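Local atomic coordinates of similarities with probable monooxygenase (Photorhabdus luminescens, PDB entry 4HB9), a protein that probably acts as a flavin-dependent monooxygenase, holding flavin-adenine dinucleotide as its cofactor. Residues A[82-86]-A[276-280]. Sequence-based numbering, arbitrary orientation.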
loop_
_atom_site.group_PDB
_atom_site.type_symbol
_atom_site.label_atom_id
_atom_site.label_comp_id
_atom_site.label_asym_id
_atom_site.label_seq_id
_atom_site.Cartn_x
_atom_site.Cartn_y
_atom_site.Cartn_z
ATOM N N ASN A 82 -10.859 25.756 -5.954
ATOM C CA ASN A 82 -11.746 25.928 -4.824
ATOM C C ASN A 82 -12.982 25.068 -5.031
ATOM O O ASN A 82 -13.032 24.244 -5.944
ATOM C CB ASN A 82 -12.076 27.402 -4.556
ATOM C CG ASN A 82 -13.052 28.000 -5.560
ATOM O OD1 ASN A 82 -13.478 27.364 -6.544
ATOM N ND2 ASN A 82 -13.401 29.267 -5.317
ATOM N N GLU A 83 -13.962 25.208 -4.169
ATOM C CA GLU A 83 -15.121 24.332 -4.246
ATOM C C GLU A 83 -16.191 24.839 -5.239
ATOM O O GLU A 83 -17.252 24.250 -5.359
ATOM C CB GLU A 83 -15.702 24.120 -2.859
ATOM C CG GLU A 83 -16.592 25.232 -2.323
ATOM C CD GLU A 83 -15.857 26.492 -1.877
ATOM O OE1 GLU A 83 -14.650 26.699 -2.154
ATOM O OE2 GLU A 83 -16.536 27.320 -1.256
ATOM N N ARG A 84 -15.913 25.939 -5.928
ATOM C CA ARG A 84 -16.858 26.508 -6.894
ATOM C C ARG A 84 -16.205 26.492 -8.280
ATOM O O ARG A 84 -16.430 27.383 -9.083
ATOM C CB ARG A 84 -17.269 27.932 -6.483
ATOM C CG ARG A 84 -17.926 28.057 -5.114
ATOM C CD ARG A 84 -19.396 27.651 -5.102
ATOM N NE ARG A 84 -20.264 28.630 -5.764
ATOM C CZ ARG A 84 -21.603 28.587 -5.789
ATOM N NH1 ARG A 84 -22.287 27.630 -5.165
ATOM N NH2 ARG A 84 -22.272 29.529 -6.430
HETATM N N MSE A 85 -15.383 25.466 -8.498
HETATM C CA MSE A 85 -14.774 25.251 -9.813
HETATM C C MSE A 85 -13.790 26.309 -10.275
HETATM O O MSE A 85 -13.486 26.362 -11.470
HETATM C CB MSE A 85 -15.922 25.159 -10.835
HETATM C CG MSE A 85 -15.702 24.071 -11.883
HETATM SE SE MSE A 85 -17.099 24.187 -13.273
HETATM C CE MSE A 85 -17.486 26.116 -13.162
ATOM N N ARG A 86 -13.325 27.177 -9.383
ATOM C CA ARG A 86 -12.332 28.186 -9.763
ATOM C C ARG A 86 -10.915 27.601 -9.635
ATOM O O ARG A 86 -10.499 27.211 -8.542
ATOM C CB ARG A 86 -12.456 29.440 -8.889
ATOM C CG ARG A 86 -11.648 30.633 -9.410
ATOM C CD ARG A 86 -12.031 31.960 -8.752
ATOM N NE ARG A 86 -11.513 32.082 -7.386
ATOM C CZ ARG A 86 -10.232 32.304 -7.066
ATOM N NH1 ARG A 86 -9.294 32.434 -8.007
ATOM N NH2 ARG A 86 -9.879 32.391 -5.787
ATOM N N ILE A 276 -22.331 20.640 0.509
ATOM C CA ILE A 276 -23.465 21.494 0.161
ATOM C C ILE A 276 -22.848 22.813 -0.317
ATOM O O ILE A 276 -21.978 23.395 0.343
ATOM C CB ILE A 276 -24.427 21.738 1.342
ATOM C CG1 ILE A 276 -25.065 20.419 1.801
ATOM C CG2 ILE A 276 -25.545 22.696 0.920
ATOM C CD1 ILE A 276 -25.641 20.462 3.200
ATOM N N SER A 277 -23.258 23.225 -1.498
ATOM C CA SER A 277 -22.797 24.460 -2.159
ATOM C C SER A 277 -21.608 24.232 -3.073
ATOM O O SER A 277 -21.312 25.077 -3.910
ATOM C CB SER A 277 -22.528 25.619 -1.171
ATOM O OG SER A 277 -21.205 25.595 -0.641
ATOM N N TRP A 278 -20.929 23.090 -2.966
ATOM C CA TRP A 278 -19.795 22.848 -3.851
ATOM C C TRP A 278 -20.324 22.549 -5.252
ATOM O O TRP A 278 -21.496 22.202 -5.446
ATOM C CB TRP A 278 -18.921 21.662 -3.401
ATOM C CG TRP A 278 -18.315 21.745 -2.056
ATOM C CD1 TRP A 278 -18.682 22.543 -1.016
ATOM C CD2 TRP A 278 -17.225 20.942 -1.584
ATOM N NE1 TRP A 278 -17.874 22.292 0.075
ATOM C CE2 TRP A 278 -16.988 21.301 -0.249
ATOM C CE3 TRP A 278 -16.431 19.955 -2.172
ATOM C CZ2 TRP A 278 -15.965 20.716 0.514
ATOM C CZ3 TRP A 278 -15.435 19.359 -1.416
ATOM C CH2 TRP A 278 -15.210 19.743 -0.089
ATOM N N ASP A 279 -19.424 22.610 -6.213
ATOM C CA ASP A 279 -19.789 22.456 -7.597
ATOM C C ASP A 279 -20.531 21.153 -7.900
ATOM O O ASP A 279 -20.147 20.077 -7.419
ATOM C CB ASP A 279 -18.571 22.535 -8.481
ATOM C CG ASP A 279 -18.938 22.757 -9.931
ATOM O OD1 ASP A 279 -19.227 23.934 -10.295
ATOM O OD2 ASP A 279 -18.931 21.763 -10.684
ATOM N N PRO A 280 -21.596 21.242 -8.714
ATOM C CA PRO A 280 -22.399 20.063 -9.028
ATOM C C PRO A 280 -21.630 18.856 -9.579
ATOM O O PRO A 280 -22.044 17.740 -9.349
ATOM C CB PRO A 280 -23.384 20.589 -10.083
ATOM C CG PRO A 280 -23.576 22.021 -9.725
ATOM C CD PRO A 280 -22.227 22.483 -9.206
HETATM O O HOH W 1 -19.328 28.090 -1.694
#
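Glu83 and Asp279 join two loops through their backbones: the amide N of Asp279 donates to Glu83 O at 2.9 Å, almost in line with the carbonyl, although the bond bends to 140° at the hydrogen. The same oxygen also receives a CA-H...O contact from Trp278. A second bond runs the other way, from side chain to main chain. Arg84, its chain folded at chi2 and chi3 (-79° and -73°), curls back so that NH1 meets Ser277 O at 3.0 Å, edge-on in the guanidinium plane and on a lone pair of the carbonyl. A water adds a looser bridge, donating to Glu83 OE2 and Ser277 OG.

Nonpolar contact comes from the aliphatic part of Glu83. Its CB sits over one face of the Trp278 indole, 3.7 Å from the centroid of the five-membered ring, a CH-pi contact, while Glu83 CG lies 3.6 Å from Trp278 CD1. Separately, Met85, a selenomethionine, sets CB in van der Waals contact with Asp279 OD1 (3.6 Å); Asp279 OD2 is hydrogen-bonded to Ser281 OG.

The first loop keeps its shape through Asn82, whose OD1 takes the amides of Arg84, in an Asx turn, and Arg86 from opposite faces. This is peripheral packing, away from the FAD site: the turn of hairpin 79-81/87-89 meets the link from helix 264-274 to helix 280-287, which Asp279 N-caps; Trp278 packs on Ile212 and Leu220 of strands 210-212 and 218-228.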